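Local coordinates for protein cellulase CEL9M (Clostridium cellulolyticum, PDB 1IA6) that probably hydrolyses internal beta-1,4-glucosidic linkages of cellulose and related beta-glucans, as an endoglucanase of glycoside hydrolase family 9, at residues N90-K93 against M94-L98; S174-A177 against T178-N182. All coordinates share one frame; numbering follows the deposited sequence.

Interaction 1 (N90-K93 against M94-L98)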
loop_
_atom_site.group_PDB
_atom_site.type_symbol
_atom_site.label_atom_id
_atom_site.label_comp_id
_atom_site.label_asym_id
_atom_site.label_seq_id
_atom_site.Cartn_x
_atom_site.Cartn_y
_atom_site.Cartn_z
ATOM N N ASN A 90 9.614 13.970 8.387
ATOM C CA ASN A 90 9.310 12.551 8.229
ATOM C C ASN A 90 10.022 11.870 7.066
ATOM O O ASN A 90 9.894 10.660 6.880
ATOM C CB ASN A 90 7.801 12.356 8.075
ATOM C CG ASN A 90 7.063 12.522 9.383
ATOM O OD1 ASN A 90 7.333 11.808 10.350
ATOM N ND2 ASN A 90 6.129 13.467 9.427
ATOM N N THR A 91 10.784 12.632 6.293
ATOM C CA THR A 91 11.478 12.062 5.144
ATOM C C THR A 91 12.441 10.929 5.481
ATOM O O THR A 91 12.464 9.907 4.797
ATOM C CB THR A 91 12.243 13.145 4.379
ATOM O OG1 THR A 91 11.327 14.170 3.979
ATOM C CG2 THR A 91 12.900 12.557 3.138
ATOM N N THR A 92 13.239 11.111 6.527
ATOM C CA THR A 92 14.206 10.093 6.922
ATOM C C THR A 92 13.549 8.763 7.271
ATOM O O THR A 92 13.983 7.711 6.801
ATOM C CB THR A 92 15.039 10.563 8.125
ATOM O OG1 THR A 92 15.758 11.749 7.768
ATOM C CG2 THR A 92 16.025 9.481 8.545
ATOM N N LYS A 93 12.509 8.810 8.096
ATOM C CA LYS A 93 11.807 7.598 8.501
ATOM C C LYS A 93 11.128 6.963 7.289
ATOM O O LYS A 93 11.173 5.749 7.110
ATOM C CB LYS A 93 10.764 7.928 9.576
ATOM C CG LYS A 93 10.055 6.712 10.170
ATOM C CD LYS A 93 11.026 5.803 10.911
ATOM C CE LYS A 93 10.295 4.630 11.548
ATOM N NZ LYS A 93 11.202 3.727 12.311
ATOM N N MET A 94 10.508 7.792 6.456
ATOM C CA MET A 94 9.834 7.296 5.261
ATOM C C MET A 94 10.809 6.517 4.377
ATOM O O MET A 94 10.485 5.435 3.885
ATOM C CB MET A 94 9.239 8.465 4.472
ATOM C CG MET A 94 8.492 8.050 3.223
ATOM S SD MET A 94 6.963 7.161 3.602
ATOM C CE MET A 94 6.071 7.423 2.090
ATOM N N LEU A 95 12.003 7.068 4.173
ATOM C CA LEU A 95 13.006 6.404 3.346
ATOM C C LEU A 95 13.433 5.072 3.945
ATOM O O LEU A 95 13.725 4.121 3.216
ATOM C CB LEU A 95 14.223 7.317 3.142
ATOM C CG LEU A 95 13.960 8.482 2.182
ATOM C CD1 LEU A 95 15.139 9.445 2.186
ATOM C CD2 LEU A 95 13.713 7.939 0.787
ATOM N N GLN A 96 13.470 4.996 5.270
ATOM C CA GLN A 96 13.834 3.750 5.924
ATOM C C GLN A 96 12.765 2.688 5.651
ATOM O O GLN A 96 13.096 1.540 5.372
ATOM C CB GLN A 96 13.991 3.961 7.431
ATOM C CG GLN A 96 15.015 5.033 7.778
ATOM C CD GLN A 96 15.327 5.094 9.258
ATOM O OE1 GLN A 96 14.427 5.042 10.093
ATOM N NE2 GLN A 96 16.610 5.217 9.589
ATOM N N GLN A 97 11.491 3.071 5.718
ATOM C CA GLN A 97 10.405 2.116 5.475
ATOM C C GLN A 97 10.485 1.611 4.042
ATOM O O GLN A 97 10.321 0.420 3.777
ATOM C CB GLN A 97 9.034 2.768 5.704
ATOM C CG GLN A 97 8.886 3.513 7.029
ATOM C CD GLN A 97 9.168 2.640 8.235
ATOM O OE1 GLN A 97 10.234 2.034 8.340
ATOM N NE2 GLN A 97 8.216 2.579 9.159
ATOM N N LEU A 98 10.751 2.528 3.119
ATOM C CA LEU A 98 10.850 2.173 1.709
ATOM C C LEU A 98 12.039 1.262 1.419
ATOM O O LEU A 98 11.909 0.277 0.692
ATOM C CB LEU A 98 10.939 3.442 0.853
ATOM C CG LEU A 98 9.630 4.235 0.786
ATOM C CD1 LEU A 98 9.881 5.629 0.241
ATOM C CD2 LEU A 98 8.639 3.484 -0.088
HETATM O O HOH W 1 13.308 2.504 10.206
#
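Met-94 N donates to Asn-90 O (3.0 Å), the first of four consecutive i to i+4 bonds that join 90-93 to 94-98 as the opening turns of helix 91-107. Leu-95 N to Thr-91 O follows at 2.9 Å, then Gln-96 N to Thr-92 O at 3.2 Å, and Gln-97 N to Lys-93 O. Most of the side-chain contact is made by Lys-93. Its chain leaves with CG anti to the backbone N and bends at chi2 (64°), which brings it over Gln-96 and Gln-97 of the next turn: CD lies 3.6 Å from Gln-96 OE1, and CE 3.8 Å from Gln-97 NE2. A water accepts from Lys-93 NZ (3.2 Å) and donates to Gln-96 OE1 (2.8 Å), bridging the two side chains, which cross at about a right angle. Lys-93 NZ also forms a salt bridge with Asp-18, whose other carboxylate oxygen takes a bond from Gln-97 NE2, while Gln-97 OE1 accepts from Lys-21. The Thr-91 and Leu-95 side chains lie side by side, CG2 and CD1 4.0 Å apart. Side chains three and four residues apart thus share a face of successive turns, as throughout an alpha-helix, here at the start of helix 91-107 in the (alpha/alpha)6 barrel of family 9 glycoside hydrolases.

Interaction 2 (S174-A177 against T178-N182)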
loop_
_atom_site.group_PDB
_atom_site.type_symbol
_atom_site.label_atom_id
_atom_site.label_comp_id
_atom_site.label_asym_id
_atom_site.label_seq_id
_atom_site.Cartn_x
_atom_site.Cartn_y
_atom_site.Cartn_z
ATOM N N SER A 174 23.377 6.946 -5.172
ATOM C CA SER A 174 23.149 6.697 -6.595
ATOM C C SER A 174 23.426 5.259 -7.013
ATOM O O SER A 174 22.794 4.748 -7.938
ATOM C CB SER A 174 24.008 7.644 -7.440
ATOM O OG SER A 174 25.383 7.440 -7.180
ATOM N N ALA A 175 24.370 4.604 -6.344
ATOM C CA ALA A 175 24.696 3.220 -6.672
ATOM C C ALA A 175 23.520 2.309 -6.322
ATOM O O ALA A 175 23.110 1.470 -7.127
ATOM C CB ALA A 175 25.941 2.781 -5.918
ATOM N N TYR A 176 22.976 2.476 -5.119
ATOM C CA TYR A 176 21.840 1.664 -4.697
ATOM C C TYR A 176 20.639 1.982 -5.579
ATOM O O TYR A 176 19.904 1.084 -5.991
ATOM C CB TYR A 176 21.476 1.945 -3.235
ATOM C CG TYR A 176 20.344 1.071 -2.727
ATOM C CD1 TYR A 176 20.574 -0.249 -2.331
ATOM C CD2 TYR A 176 19.036 1.554 -2.678
ATOM C CE1 TYR A 176 19.523 -1.068 -1.898
ATOM C CE2 TYR A 176 17.982 0.745 -2.249
ATOM C CZ TYR A 176 18.230 -0.560 -1.861
ATOM O OH TYR A 176 17.189 -1.354 -1.428
ATOM N N ALA A 177 20.443 3.264 -5.867
ATOM C CA ALA A 177 19.325 3.689 -6.700
ATOM C C ALA A 177 19.376 3.025 -8.072
ATOM O O ALA A 177 18.363 2.548 -8.577
ATOM C CB ALA A 177 19.328 5.207 -6.846
ATOM N N THR A 178 20.562 2.981 -8.669
ATOM C CA THR A 178 20.720 2.371 -9.981
ATOM C C THR A 178 20.484 0.868 -9.911
ATOM O O THR A 178 19.970 0.274 -10.853
ATOM C CB THR A 178 22.116 2.673 -10.559
ATOM O OG1 THR A 178 22.223 4.084 -10.796
ATOM C CG2 THR A 178 22.335 1.923 -11.868
ATOM N N LYS A 179 20.859 0.255 -8.793
ATOM C CA LYS A 179 20.634 -1.173 -8.612
ATOM C C LYS A 179 19.123 -1.408 -8.652
ATOM O O LYS A 179 18.648 -2.388 -9.221
ATOM C CB LYS A 179 21.210 -1.637 -7.271
ATOM C CG LYS A 179 21.002 -3.114 -6.996
ATOM C CD LYS A 179 21.714 -3.563 -5.722
ATOM C CE LYS A 179 23.215 -3.717 -5.928
ATOM N NZ LYS A 179 23.886 -2.437 -6.266
ATOM N N CYS A 180 18.371 -0.491 -8.051
ATOM C CA CYS A 180 16.914 -0.596 -8.044
ATOM C C CYS A 180 16.341 -0.454 -9.450
ATOM O O CYS A 180 15.459 -1.217 -9.839
ATOM C CB CYS A 180 16.302 0.469 -7.136
ATOM S SG CYS A 180 16.502 0.117 -5.375
ATOM N N LEU A 181 16.839 0.521 -10.209
ATOM C CA LEU A 181 16.353 0.735 -11.571
ATOM C C LEU A 181 16.671 -0.461 -12.472
ATOM O O LEU A 181 15.836 -0.874 -13.278
ATOM C CB LEU A 181 16.961 2.009 -12.174
ATOM C CG LEU A 181 16.451 2.400 -13.568
ATOM C CD1 LEU A 181 14.954 2.686 -13.508
ATOM C CD2 LEU A 181 17.201 3.630 -14.070
ATOM N N ASN A 182 17.876 -1.015 -12.352
ATOM C CA ASN A 182 18.229 -2.166 -13.177
ATOM C C ASN A 182 17.297 -3.337 -12.872
ATOM O O ASN A 182 16.857 -4.039 -13.784
ATOM C CB ASN A 182 19.686 -2.582 -12.953
ATOM C CG ASN A 182 20.671 -1.602 -13.568
ATOM O OD1 ASN A 182 20.348 -0.910 -14.532
ATOM N ND2 ASN A 182 21.884 -1.555 -13.025
#
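The first turns of helix 174-193, part of the (alpha/alpha)6 barrel of a family 9 glycoside hydrolase, combine an i to i+4 cysteine sulfur-aromatic contact with a threonine hydroxyl folded back onto the preceding turn. In the sulfur-aromatic pair, Cys-180 SG lies 4.2 Å from the centroid of the Tyr-176 ring and 36° off the ring normal, an oblique approach. The sulfur comes nearest to one side of the ring, with CE2 at 3.5 Å and its neighbours CD2 and CZ farther off. Two first torsions bring the groups together: Tyr-176 CG is anti to its own N (chi1 -177°), which swings the ring outward and toward the following turn, while Cys-180 SG stands beside its own N (chi1 -74°) and leans back toward the preceding one. The ring reaches helix 91-107, where Tyr-176 OH is hydrogen-bonded to Thr-102 and Lys-99 makes a cation-pi contact, so the tyrosine is held at its hydroxyl as well as beside the sulfur. Cys-180 also packs on Leu-162 and Met-165 of helix 152-169. In the backbone, Cys-180 N donates to Tyr-176 O at 3.0 Å, and Leu-181 N to Ala-177 O at the same length. The buried Leu-181 side chain turns to Tyr-166 and to helix 210-224. At the start of the helix, Ser-174 O accepts two bonds from one residue: Thr-178 N reaches it at 2.9 Å and Thr-178 OG1 at 3.0 Å, the two donors arriving from opposite faces of the carbonyl plane.

From the N terminus, the chain first meets interaction 1, in helix 91-107, and completes it before interaction 2 begins in helix 174-193. Each contact joins adjoining segments within a single helix, so neither closes a loop, and the two neither nest nor cross. Their centres are about 17 Å apart and their nearest atoms about 6 Å, without touching. Helix 91-107 itself provides the connection: its opening turns pack against helices 6-15, 64-80 and 82-87, while residues farther along it, Leu-106 among them, meet Tyr-176. Leu-95 also touches Ile-172, just ahead of helix 174-193. From there 174-182 continues the packing to helices 152-169 and 210-224.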